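Local coordinates for protein 6-phospho-alpha-glucosidase (Merdibacter massiliensis, PDB 6VC6) that probably hydrolyses 6-phospho-alpha-glucosides to release glucose 6-phosphate, as a family 4 glycoside hydrolase that binds NAD and manganese, at residues E253-F258 / Y266-D271; E174-S179 / G202-V207; Q239-T244 / Y281-E286. All blocks are in the same frame, centred on the assembly; numbering follows the deposited sequence.

Interaction 1: E253-F258 / Y266-D271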
loop_
_atom_site.group_PDB
_atom_site.type_symbol
_atom_site.label_atom_id
_atom_site.label_comp_id
_atom_site.label_asym_id
_atom_site.label_seq_id
_atom_site.Cartn_x
_atom_site.Cartn_y
_atom_site.Cartn_z
ATOM N N GLU A 253 2.964 23.260 -10.738
ATOM C CA GLU A 253 2.849 24.471 -11.540
ATOM C C GLU A 253 1.478 24.594 -12.191
ATOM O O GLU A 253 0.961 25.711 -12.330
ATOM C CB GLU A 253 3.952 24.505 -12.606
ATOM C CG GLU A 253 3.601 25.261 -13.880
ATOM C CD GLU A 253 4.680 25.140 -14.939
ATOM O OE1 GLU A 253 5.500 24.201 -14.855
ATOM O OE2 GLU A 253 4.702 25.983 -15.861
ATOM N N ASP A 254 0.856 23.470 -12.557
ATOM C CA ASP A 254 -0.504 23.505 -13.081
ATOM C C ASP A 254 -1.532 23.644 -11.963
ATOM O O ASP A 254 -2.558 24.311 -12.139
ATOM C CB ASP A 254 -0.784 22.246 -13.902
ATOM C CG ASP A 254 0.026 22.190 -15.184
ATOM O OD1 ASP A 254 0.452 21.081 -15.574
ATOM O OD2 ASP A 254 0.237 23.254 -15.803
ATOM N N PHE A 255 -1.275 23.027 -10.810
ATOM C CA PHE A 255 -2.183 23.067 -9.664
ATOM C C PHE A 255 -1.361 23.427 -8.433
ATOM O O PHE A 255 -0.859 22.543 -7.724
ATOM C CB PHE A 255 -2.910 21.736 -9.494
ATOM C CG PHE A 255 -3.559 21.241 -10.758
ATOM C CD1 PHE A 255 -4.776 21.755 -11.173
ATOM C CD2 PHE A 255 -2.944 20.273 -11.538
ATOM C CE1 PHE A 255 -5.374 21.309 -12.339
ATOM C CE2 PHE A 255 -3.537 19.823 -12.705
ATOM C CZ PHE A 255 -4.753 20.342 -13.106
ATOM N N PRO A 256 -1.205 24.721 -8.147
ATOM C CA PRO A 256 -0.242 25.151 -7.126
ATOM C C PRO A 256 -0.767 25.150 -5.699
ATOM O O PRO A 256 0.002 25.460 -4.783
ATOM C CB PRO A 256 0.095 26.579 -7.576
ATOM C CG PRO A 256 -1.179 27.066 -8.186
ATOM C CD PRO A 256 -1.826 25.865 -8.839
ATOM N N ASP A 257 -2.034 24.806 -5.473
ATOM C CA ASP A 257 -2.604 24.932 -4.135
ATOM C C ASP A 257 -1.978 23.937 -3.163
ATOM O O ASP A 257 -1.416 24.326 -2.133
ATOM C CB ASP A 257 -4.123 24.751 -4.190
ATOM C CG ASP A 257 -4.835 25.976 -4.729
ATOM O OD1 ASP A 257 -4.146 26.938 -5.130
ATOM O OD2 ASP A 257 -6.084 25.980 -4.747
ATOM N N PHE A 258 -2.063 22.645 -3.473
ATOM C CA PHE A 258 -1.702 21.597 -2.531
ATOM C C PHE A 258 -0.553 20.751 -3.065
ATOM O O PHE A 258 -0.357 20.628 -4.277
ATOM C CB PHE A 258 -2.905 20.694 -2.228
ATOM C CG PHE A 258 -4.132 21.442 -1.785
ATOM C CD1 PHE A 258 -4.026 22.557 -0.970
ATOM C CD2 PHE A 258 -5.392 21.027 -2.184
ATOM C CE1 PHE A 258 -5.152 23.246 -0.563
ATOM C CE2 PHE A 258 -6.523 21.712 -1.778
ATOM C CZ PHE A 258 -6.403 22.823 -0.967
ATOM N N TYR A 266 -1.157 10.127 -12.583
ATOM C CA TYR A 266 -1.904 9.269 -13.498
ATOM C C TYR A 266 -3.282 9.847 -13.792
ATOM O O TYR A 266 -3.727 9.860 -14.947
ATOM C CB TYR A 266 -2.035 7.861 -12.916
ATOM C CG TYR A 266 -0.721 7.149 -12.688
ATOM C CD1 TYR A 266 0.088 6.783 -13.755
ATOM C CD2 TYR A 266 -0.295 6.831 -11.403
ATOM C CE1 TYR A 266 1.287 6.126 -13.550
ATOM C CE2 TYR A 266 0.902 6.175 -11.189
ATOM C CZ TYR A 266 1.689 5.825 -12.266
ATOM O OH TYR A 266 2.881 5.172 -12.057
ATOM N N TYR A 267 -3.970 10.339 -12.761
ATOM C CA TYR A 267 -5.349 10.782 -12.925
ATOM C C TYR A 267 -5.446 12.165 -13.554
ATOM O O TYR A 267 -6.451 12.474 -14.203
ATOM C CB TYR A 267 -6.064 10.764 -11.574
ATOM C CG TYR A 267 -6.172 9.380 -10.979
ATOM C CD1 TYR A 267 -7.167 8.503 -11.389
ATOM C CD2 TYR A 267 -5.271 8.944 -10.015
ATOM C CE1 TYR A 267 -7.268 7.235 -10.853
ATOM C CE2 TYR A 267 -5.364 7.676 -9.472
ATOM C CZ TYR A 267 -6.364 6.825 -9.895
ATOM O OH TYR A 267 -6.463 5.561 -9.360
ATOM N N LEU A 268 -4.430 13.007 -13.375
ATOM C CA LEU A 268 -4.445 14.344 -13.952
ATOM C C LEU A 268 -3.734 14.430 -15.294
ATOM O O LEU A 268 -4.001 15.365 -16.055
ATOM C CB LEU A 268 -3.816 15.350 -12.981
ATOM C CG LEU A 268 -4.593 15.597 -11.686
ATOM C CD1 LEU A 268 -3.823 16.528 -10.762
ATOM C CD2 LEU A 268 -5.975 16.156 -11.988
ATOM N N TYR A 269 -2.845 13.486 -15.604
ATOM C CA TYR A 269 -2.108 13.485 -16.870
ATOM C C TYR A 269 -2.086 12.079 -17.460
ATOM O O TYR A 269 -1.022 11.482 -17.643
ATOM C CB TYR A 269 -0.685 14.009 -16.667
ATOM C CG TYR A 269 -0.589 15.359 -15.991
ATOM C CD1 TYR A 269 -0.392 16.514 -16.734
ATOM C CD2 TYR A 269 -0.674 15.476 -14.608
ATOM C CE1 TYR A 269 -0.296 17.749 -16.123
ATOM C CE2 TYR A 269 -0.583 16.707 -13.988
ATOM C CZ TYR A 269 -0.393 17.840 -14.750
ATOM O OH TYR A 269 -0.298 19.068 -14.138
ATOM N N PRO A 270 -3.257 11.518 -17.787
ATOM C CA PRO A 270 -3.262 10.157 -18.346
ATOM C C PRO A 270 -2.631 10.074 -19.725
ATOM O O PRO A 270 -2.017 9.050 -20.049
ATOM C CB PRO A 270 -4.752 9.796 -18.381
ATOM C CG PRO A 270 -5.442 11.105 -18.506
ATOM C CD PRO A 270 -4.616 12.086 -17.718
ATOM N N ASP A 271 -2.758 11.121 -20.544
ATOM C CA ASP A 271 -2.136 11.111 -21.863
ATOM C C ASP A 271 -0.617 11.079 -21.752
ATOM O O ASP A 271 0.049 10.270 -22.409
ATOM C CB ASP A 271 -2.591 12.330 -22.667
ATOM C CG ASP A 271 -4.041 12.238 -23.097
ATOM O OD1 ASP A 271 -4.632 11.144 -22.981
ATOM O OD2 ASP A 271 -4.592 13.263 -23.552
#

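Interaction 2: E174-S179 / G202-V207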
loop_
_atom_site.group_PDB
_atom_site.type_symbol
_atom_site.label_atom_id
_atom_site.label_comp_id
_atom_site.label_asym_id
_atom_site.label_seq_id
_atom_site.Cartn_x
_atom_site.Cartn_y
_atom_site.Cartn_z
ATOM N N GLU A 174 4.011 9.106 3.860
ATOM C CA GLU A 174 5.233 9.328 4.628
ATOM C C GLU A 174 6.435 9.517 3.711
ATOM O O GLU A 174 7.315 10.340 3.995
ATOM C CB GLU A 174 5.480 8.171 5.597
ATOM C CG GLU A 174 6.813 8.280 6.338
ATOM C CD GLU A 174 7.057 7.137 7.304
ATOM O OE1 GLU A 174 6.420 7.114 8.377
ATOM O OE2 GLU A 174 7.888 6.259 6.987
ATOM N N ASN A 175 6.493 8.765 2.608
ATOM C CA ASN A 175 7.612 8.904 1.680
ATOM C C ASN A 175 7.662 10.296 1.067
ATOM O O ASN A 175 8.747 10.797 0.752
ATOM C CB ASN A 175 7.524 7.842 0.586
ATOM C CG ASN A 175 8.029 6.490 1.048
ATOM O OD1 ASN A 175 8.831 6.399 1.977
ATOM N ND2 ASN A 175 7.563 5.429 0.399
ATOM N N ILE A 176 6.504 10.936 0.892
ATOM C CA ILE A 176 6.486 12.314 0.416
ATOM C C ILE A 176 7.028 13.252 1.488
ATOM O O ILE A 176 7.778 14.190 1.192
ATOM C CB ILE A 176 5.063 12.704 -0.022
ATOM C CG1 ILE A 176 4.719 12.028 -1.349
ATOM C CG2 ILE A 176 4.928 14.215 -0.145
ATOM C CD1 ILE A 176 3.242 11.953 -1.623
HETATM N N MSE A 177 6.668 13.010 2.745
HETATM C CA MSE A 177 7.194 13.790 3.859
HETATM C C MSE A 177 8.703 13.600 3.969
HETATM O O MSE A 177 9.439 14.542 4.262
HETATM C CB MSE A 177 6.510 13.395 5.170
HETATM C CG MSE A 177 5.056 13.837 5.278
HETATM SE SE MSE A 177 4.831 15.777 5.250
HETATM C CE MSE A 177 4.374 16.010 3.366
ATOM N N ARG A 178 9.155 12.367 3.728
ATOM C CA ARG A 178 10.589 12.099 3.705
ATOM C C ARG A 178 11.267 12.850 2.567
ATOM O O ARG A 178 12.369 13.386 2.736
ATOM C CB ARG A 178 10.842 10.596 3.580
ATOM C CG ARG A 178 10.524 9.800 4.834
ATOM C CD ARG A 178 10.684 8.308 4.591
ATOM N NE ARG A 178 10.596 7.538 5.828
ATOM C CZ ARG A 178 11.640 7.229 6.592
ATOM N NH1 ARG A 178 12.857 7.625 6.246
ATOM N NH2 ARG A 178 11.466 6.525 7.702
ATOM N N SER A 179 10.622 12.899 1.399
ATOM C CA SER A 179 11.173 13.658 0.281
ATOM C C SER A 179 11.194 15.150 0.588
ATOM O O SER A 179 12.132 15.856 0.200
ATOM C CB SER A 179 10.366 13.384 -0.987
ATOM O OG SER A 179 10.485 12.029 -1.386
ATOM N N GLY A 202 -4.419 11.711 -3.201
ATOM C CA GLY A 202 -4.577 12.671 -2.123
ATOM C C GLY A 202 -3.696 13.887 -2.297
ATOM O O GLY A 202 -2.879 13.975 -3.216
ATOM N N TRP A 203 -3.876 14.835 -1.378
ATOM C CA TRP A 203 -3.163 16.102 -1.408
ATOM C C TRP A 203 -2.843 16.542 0.013
ATOM O O TRP A 203 -3.610 16.291 0.946
ATOM C CB TRP A 203 -3.982 17.198 -2.105
ATOM C CG TRP A 203 -4.223 16.952 -3.561
ATOM C CD1 TRP A 203 -3.465 17.398 -4.604
ATOM C CD2 TRP A 203 -5.300 16.205 -4.139
ATOM N NE1 TRP A 203 -4.003 16.974 -5.795
ATOM C CE2 TRP A 203 -5.130 16.240 -5.538
ATOM C CE3 TRP A 203 -6.392 15.510 -3.609
ATOM C CZ2 TRP A 203 -6.009 15.606 -6.412
ATOM C CZ3 TRP A 203 -7.264 14.881 -4.480
ATOM C CH2 TRP A 203 -7.067 14.933 -5.866
ATOM N N PHE A 204 -1.700 17.206 0.164
ATOM C CA PHE A 204 -1.317 17.836 1.420
ATOM C C PHE A 204 -1.709 19.307 1.359
ATOM O O PHE A 204 -1.182 20.059 0.531
ATOM C CB PHE A 204 0.184 17.695 1.676
ATOM C CG PHE A 204 0.622 16.290 1.982
ATOM C CD1 PHE A 204 0.705 15.848 3.291
ATOM C CD2 PHE A 204 0.964 15.417 0.961
ATOM C CE1 PHE A 204 1.110 14.557 3.579
ATOM C CE2 PHE A 204 1.373 14.126 1.243
ATOM C CZ PHE A 204 1.445 13.697 2.553
ATOM N N THR A 205 -2.634 19.715 2.229
ATOM C CA THR A 205 -3.069 21.104 2.272
ATOM C C THR A 205 -2.182 21.977 3.149
ATOM O O THR A 205 -2.140 23.196 2.943
ATOM C CB THR A 205 -4.516 21.194 2.768
ATOM O OG1 THR A 205 -4.588 20.740 4.125
ATOM C CG2 THR A 205 -5.429 20.338 1.901
ATOM N N HIS A 206 -1.481 21.389 4.115
ATOM C CA HIS A 206 -0.543 22.120 4.952
ATOM C C HIS A 206 0.597 21.191 5.340
ATOM O O HIS A 206 0.411 19.978 5.466
ATOM C CB HIS A 206 -1.210 22.679 6.217
ATOM C CG HIS A 206 -2.320 23.645 5.944
ATOM N ND1 HIS A 206 -2.097 24.939 5.527
ATOM C CD2 HIS A 206 -3.664 23.505 6.031
ATOM C CE1 HIS A 206 -3.254 25.554 5.367
ATOM N NE2 HIS A 206 -4.222 24.706 5.667
ATOM N N VAL A 207 1.782 21.773 5.517
ATOM C CA VAL A 207 2.959 21.053 6.006
ATOM C C VAL A 207 3.568 21.933 7.094
ATOM O O VAL A 207 4.365 22.835 6.814
ATOM C CB VAL A 207 3.976 20.750 4.901
ATOM C CG1 VAL A 207 5.139 19.941 5.460
ATOM C CG2 VAL A 207 3.314 20.004 3.748
#

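Interaction 3: Q239-T244 / Y281-E286. With G6P (6-O-phosphono-alpha-D-glucopyranose), chain F.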
loop_
_atom_site.group_PDB
_atom_site.type_symbol
_atom_site.label_atom_id
_atom_site.label_comp_id
_atom_site.label_asym_id
_atom_site.label_seq_id
_atom_site.Cartn_x
_atom_site.Cartn_y
_atom_site.Cartn_z
ATOM N N GLN A 239 14.861 4.330 -12.307
ATOM C CA GLN A 239 14.626 5.539 -13.092
ATOM C C GLN A 239 13.145 5.895 -13.144
ATOM O O GLN A 239 12.785 7.078 -13.142
ATOM C CB GLN A 239 15.187 5.365 -14.504
ATOM C CG GLN A 239 15.034 6.591 -15.390
ATOM C CD GLN A 239 15.736 7.810 -14.822
ATOM O OE1 GLN A 239 16.861 7.720 -14.330
ATOM N NE2 GLN A 239 15.071 8.959 -14.886
ATOM N N SER A 240 12.271 4.886 -13.183
ATOM C CA SER A 240 10.838 5.156 -13.245
ATOM C C SER A 240 10.346 5.880 -11.998
ATOM O O SER A 240 9.424 6.699 -12.080
ATOM C CB SER A 240 10.064 3.851 -13.443
ATOM O OG SER A 240 10.239 2.980 -12.339
ATOM N N TRP A 241 10.947 5.600 -10.839
ATOM C CA TRP A 241 10.542 6.287 -9.617
ATOM C C TRP A 241 11.060 7.720 -9.590
ATOM O O TRP A 241 10.389 8.618 -9.069
ATOM C CB TRP A 241 11.029 5.516 -8.391
ATOM C CG TRP A 241 10.026 4.532 -7.868
ATOM C CD1 TRP A 241 10.196 3.185 -7.729
ATOM C CD2 TRP A 241 8.696 4.817 -7.415
ATOM N NE1 TRP A 241 9.055 2.615 -7.218
ATOM C CE2 TRP A 241 8.120 3.596 -7.017
ATOM C CE3 TRP A 241 7.936 5.987 -7.308
ATOM C CZ2 TRP A 241 6.821 3.509 -6.519
ATOM C CZ3 TRP A 241 6.647 5.899 -6.815
ATOM C CH2 TRP A 241 6.102 4.669 -6.426
ATOM N N LEU A 242 12.254 7.951 -10.140
ATOM C CA LEU A 242 12.779 9.311 -10.215
ATOM C C LEU A 242 11.924 10.177 -11.132
ATOM O O LEU A 242 11.723 11.368 -10.863
ATOM C CB LEU A 242 14.230 9.287 -10.694
ATOM C CG LEU A 242 15.209 8.484 -9.837
ATOM C CD1 LEU A 242 16.571 8.400 -10.507
ATOM C CD2 LEU A 242 15.328 9.093 -8.451
ATOM N N ASP A 243 11.411 9.598 -12.219
ATOM C CA ASP A 243 10.526 10.346 -13.105
ATOM C C ASP A 243 9.186 10.625 -12.437
ATOM O O ASP A 243 8.609 11.704 -12.616
ATOM C CB ASP A 243 10.320 9.581 -14.413
ATOM C CG ASP A 243 11.628 9.153 -15.051
ATOM O OD1 ASP A 243 11.659 8.072 -15.676
ATOM O OD2 ASP A 243 12.624 9.897 -14.927
ATOM N N THR A 244 8.675 9.665 -11.662
ATOM C CA THR A 244 7.400 9.858 -10.980
ATOM C C THR A 244 7.498 10.971 -9.943
ATOM O O THR A 244 6.618 11.835 -9.856
ATOM C CB THR A 244 6.952 8.548 -10.328
ATOM O OG1 THR A 244 6.688 7.572 -11.344
ATOM C CG2 THR A 244 5.692 8.764 -9.502
ATOM N N TYR A 281 8.001 -3.812 -21.777
ATOM C CA TYR A 281 8.853 -3.955 -20.595
ATOM C C TYR A 281 8.294 -3.019 -19.529
ATOM O O TYR A 281 8.532 -1.808 -19.570
ATOM C CB TYR A 281 10.313 -3.642 -20.908
ATOM C CG TYR A 281 11.257 -3.992 -19.779
ATOM C CD1 TYR A 281 11.655 -5.305 -19.563
ATOM C CD2 TYR A 281 11.745 -3.011 -18.925
ATOM C CE1 TYR A 281 12.517 -5.630 -18.532
ATOM C CE2 TYR A 281 12.606 -3.326 -17.891
ATOM C CZ TYR A 281 12.988 -4.637 -17.698
ATOM O OH TYR A 281 13.844 -4.958 -16.669
ATOM N N THR A 282 7.554 -3.579 -18.578
ATOM C CA THR A 282 6.787 -2.796 -17.625
ATOM C C THR A 282 7.467 -2.780 -16.257
ATOM O O THR A 282 8.539 -3.356 -16.054
ATOM C CB THR A 282 5.363 -3.342 -17.521
ATOM O OG1 THR A 282 5.399 -4.680 -17.010
ATOM C CG2 THR A 282 4.696 -3.345 -18.888
ATOM N N ARG A 283 6.818 -2.104 -15.305
ATOM C CA ARG A 283 7.379 -1.973 -13.963
ATOM C C ARG A 283 7.491 -3.327 -13.273
ATOM O O ARG A 283 8.437 -3.567 -12.512
ATOM C CB ARG A 283 6.523 -1.012 -13.135
ATOM C CG ARG A 283 6.937 -0.887 -11.676
ATOM C CD ARG A 283 8.377 -0.418 -11.533
ATOM N NE ARG A 283 8.804 -0.407 -10.136
ATOM C CZ ARG A 283 10.061 -0.236 -9.738
ATOM N NH1 ARG A 283 11.024 -0.062 -10.632
ATOM N NH2 ARG A 283 10.355 -0.242 -8.444
ATOM N N ALA A 284 6.537 -4.227 -13.526
ATOM C CA ALA A 284 6.630 -5.573 -12.973
ATOM C C ALA A 284 7.886 -6.280 -13.464
ATOM O O ALA A 284 8.517 -7.036 -12.714
ATOM C CB ALA A 284 5.384 -6.382 -13.331
ATOM N N ASP A 285 8.269 -6.040 -14.720
ATOM C CA ASP A 285 9.523 -6.588 -15.227
ATOM C C ASP A 285 10.722 -5.915 -14.569
ATOM O O ASP A 285 11.746 -6.564 -14.322
ATOM C CB ASP A 285 9.586 -6.436 -16.747
ATOM C CG ASP A 285 8.468 -7.175 -17.453
ATOM O OD1 ASP A 285 8.323 -8.396 -17.226
ATOM O OD2 ASP A 285 7.732 -6.536 -18.235
ATOM N N GLU A 286 10.614 -4.614 -14.281
ATOM C CA GLU A 286 11.686 -3.918 -13.574
ATOM C C GLU A 286 11.886 -4.497 -12.180
ATOM O O GLU A 286 13.024 -4.661 -11.724
ATOM C CB GLU A 286 11.381 -2.423 -13.478
ATOM C CG GLU A 286 11.119 -1.729 -14.799
ATOM C CD GLU A 286 10.634 -0.306 -14.605
ATOM O OE1 GLU A 286 9.858 0.181 -15.454
ATOM O OE2 GLU A 286 11.023 0.323 -13.598
HETATM C C1 G6P F . 4.345 3.055 -3.697
HETATM C C2 G6P F . 3.039 2.646 -3.002
HETATM C C3 G6P F . 2.802 1.148 -2.938
HETATM C C4 G6P F . 3.203 0.531 -4.257
HETATM C C5 G6P F . 4.710 0.662 -4.376
HETATM C C6 G6P F . 5.156 0.159 -5.742
HETATM O O1 G6P F . 5.127 3.861 -2.805
HETATM O O2 G6P F . 3.025 3.179 -1.671
HETATM O O3 G6P F . 1.426 0.866 -2.663
HETATM O O4 G6P F . 2.830 -0.850 -4.269
HETATM O O5 G6P F . 5.172 2.013 -4.255
HETATM O O6 G6P F . 6.511 -0.269 -5.652
HETATM P P G6P F . 7.174 -1.131 -6.836
HETATM O O1P G6P F . 6.748 -2.542 -6.506
HETATM O O2P G6P F . 6.564 -0.573 -8.101
HETATM O O3P G6P F . 8.652 -0.856 -6.699
HETATM O O HOH W 1 13.065 2.160 -13.972
#

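Interaction 1: E253-F258 / Y266-D271
With chi1 of -68° in Asp254 and -53° in Tyr269, CG of each lies beside its own backbone N, anti to the carbonyl carbon, and the side chains extend into the gap between the segments, where carboxylate and phenol meet. The contact joins the C-terminal end of helix 248-254, with the loop leaving it, to the junction of helices 264-268 and 270-275 in the family 4 glycosyl hydrolase C-terminal domain. Phe255 is the first residue to leave helical geometry after Asp254, and Tyr269 is the N-cap of helix 270-275. The backbones stay well apart, 10.0 Å between Phe255 CA and Leu268 CA, so side chains alone span the distance. Tyr269 OH donates to Asp254 OD1 at 2.6 Å, and OD1 accepts through its anti lone pair, away from OD2. The acceptor lies at the edge of the phenol ring and in its plane, while the carboxylate is rotated 31° from the ring. Phe247 meets the same tyrosine edge-to-face, and Phe379 and Leu383 of helix 378-400 touch Leu268. The Phe255 ring supplies the apolar part through its CD2-CE2 side: Phe255 CE2 is 3.8 Å from Leu268 CD1 and 4.2 Å from Tyr269 CZ.

Interaction 2: E174-S179 / G202-V207
Ile176 makes the first contact from helix 172-184, its CG2 branch reaching Phe204 CE2 at 3.8 Å and its CD1 the same ring atom at 4.1 Å. Met177, present as selenomethionine, follows; its chain bends at chi2 (-63°) and again at chi3, which folds the terminal methyl over a face of Phe204. Met177 CE stands 3.7 Å from the centroid of the Phe204 ring and only 15° off its normal, a CH-pi contact. The selenium is more oblique, with SE 4.9 Å from that centroid, so this Met-aromatic pair works chiefly through the methyl. The receiving strand 201-209 is the middle one of a three-stranded antiparallel sheet and carries a classic beta bulge, where Thr205 and His206 lie across from the single residue Val194. The strand changes direction at Thr205, yet Phe204 and Val207 both point toward the helix. Val207 CG2 meets Met177 CE tip to tip at 4.1 Å, while Leu259 of strand 259-260 also packs on Ile176, Met177 and Phe204. One turn on from Glu174, Arg178 pairs back along the helix, NE to Glu174 OE2 at 3.2 Å. Ser179 OG and Ser179 N then reach Asn175 O from opposite faces of its carbonyl plane.

Interaction 3: Q239-T244 / Y281-E286
Arg283 and Trp241 meet at nearly a right angle, guanidinium and indole planes 83° apart, beside the phosphate of bound 6-O-phosphono-alpha-D-glucopyranose. The tight part of the contact is here, buried Trp241 against guanidinium and sugar. Trp241 CD1 lies over one face of the guanidinium, and Arg283 NH2 comes to the indole edge at 3.4 Å from Trp241 NE1; as both are donors, this is contact without a hydrogen bond. CG of Arg283 lies anti to the backbone N (chi1 175°), and the bend at chi2 then turns the head toward the ligand. Arg283 NE donates to O2P of the sugar phosphate at 3.0 Å, nearly straight at 172°. Arg283 NH2 reaches O3P, at a modelled length too short to be taken literally. Farther along the indole, Trp241 CZ2 sits 3.2 Å from the ring oxygen O5 of the sugar. The Ser240 side is more hydrated: Ser240 OG lies 3.0 Å from Glu286 OE2, and a water bridges Ser240 N and Glu286 OE2. Second-shell carboxylates Glu286 and Asp238 both form salt bridges with Arg283 NH1. Glu286 at one edge of the guanidinium and the phosphate at another, both near its plane, would fix its rotation, consistent with a pocket selective for 6-phosphorylated sugars.

Interaction 2 is the buried one, all four of its touching residues enclosed, and it is wholly apolar across the interface. Interaction 1 lies at the surface and combines a phenol-carboxylate bond with a small hydrocarbon contact; interaction 3, partly buried, is polar, organised around an arginine that binds the sugar phosphate. The first two adjoin: Phe258 CB of 253-258 packs 3.3 Å from Phe204 O of 202-207. Interaction 3 touches neither, but helix 239-246 runs on to helix 248-254, and helix 270-275 to helix 283-289, so interactions 1 and 3 involve helices that follow each other in the chain, all four segments lying within the C-terminal domain. Helix against sheet in interaction 2 gives way to helix ends in interactions 1 and 3.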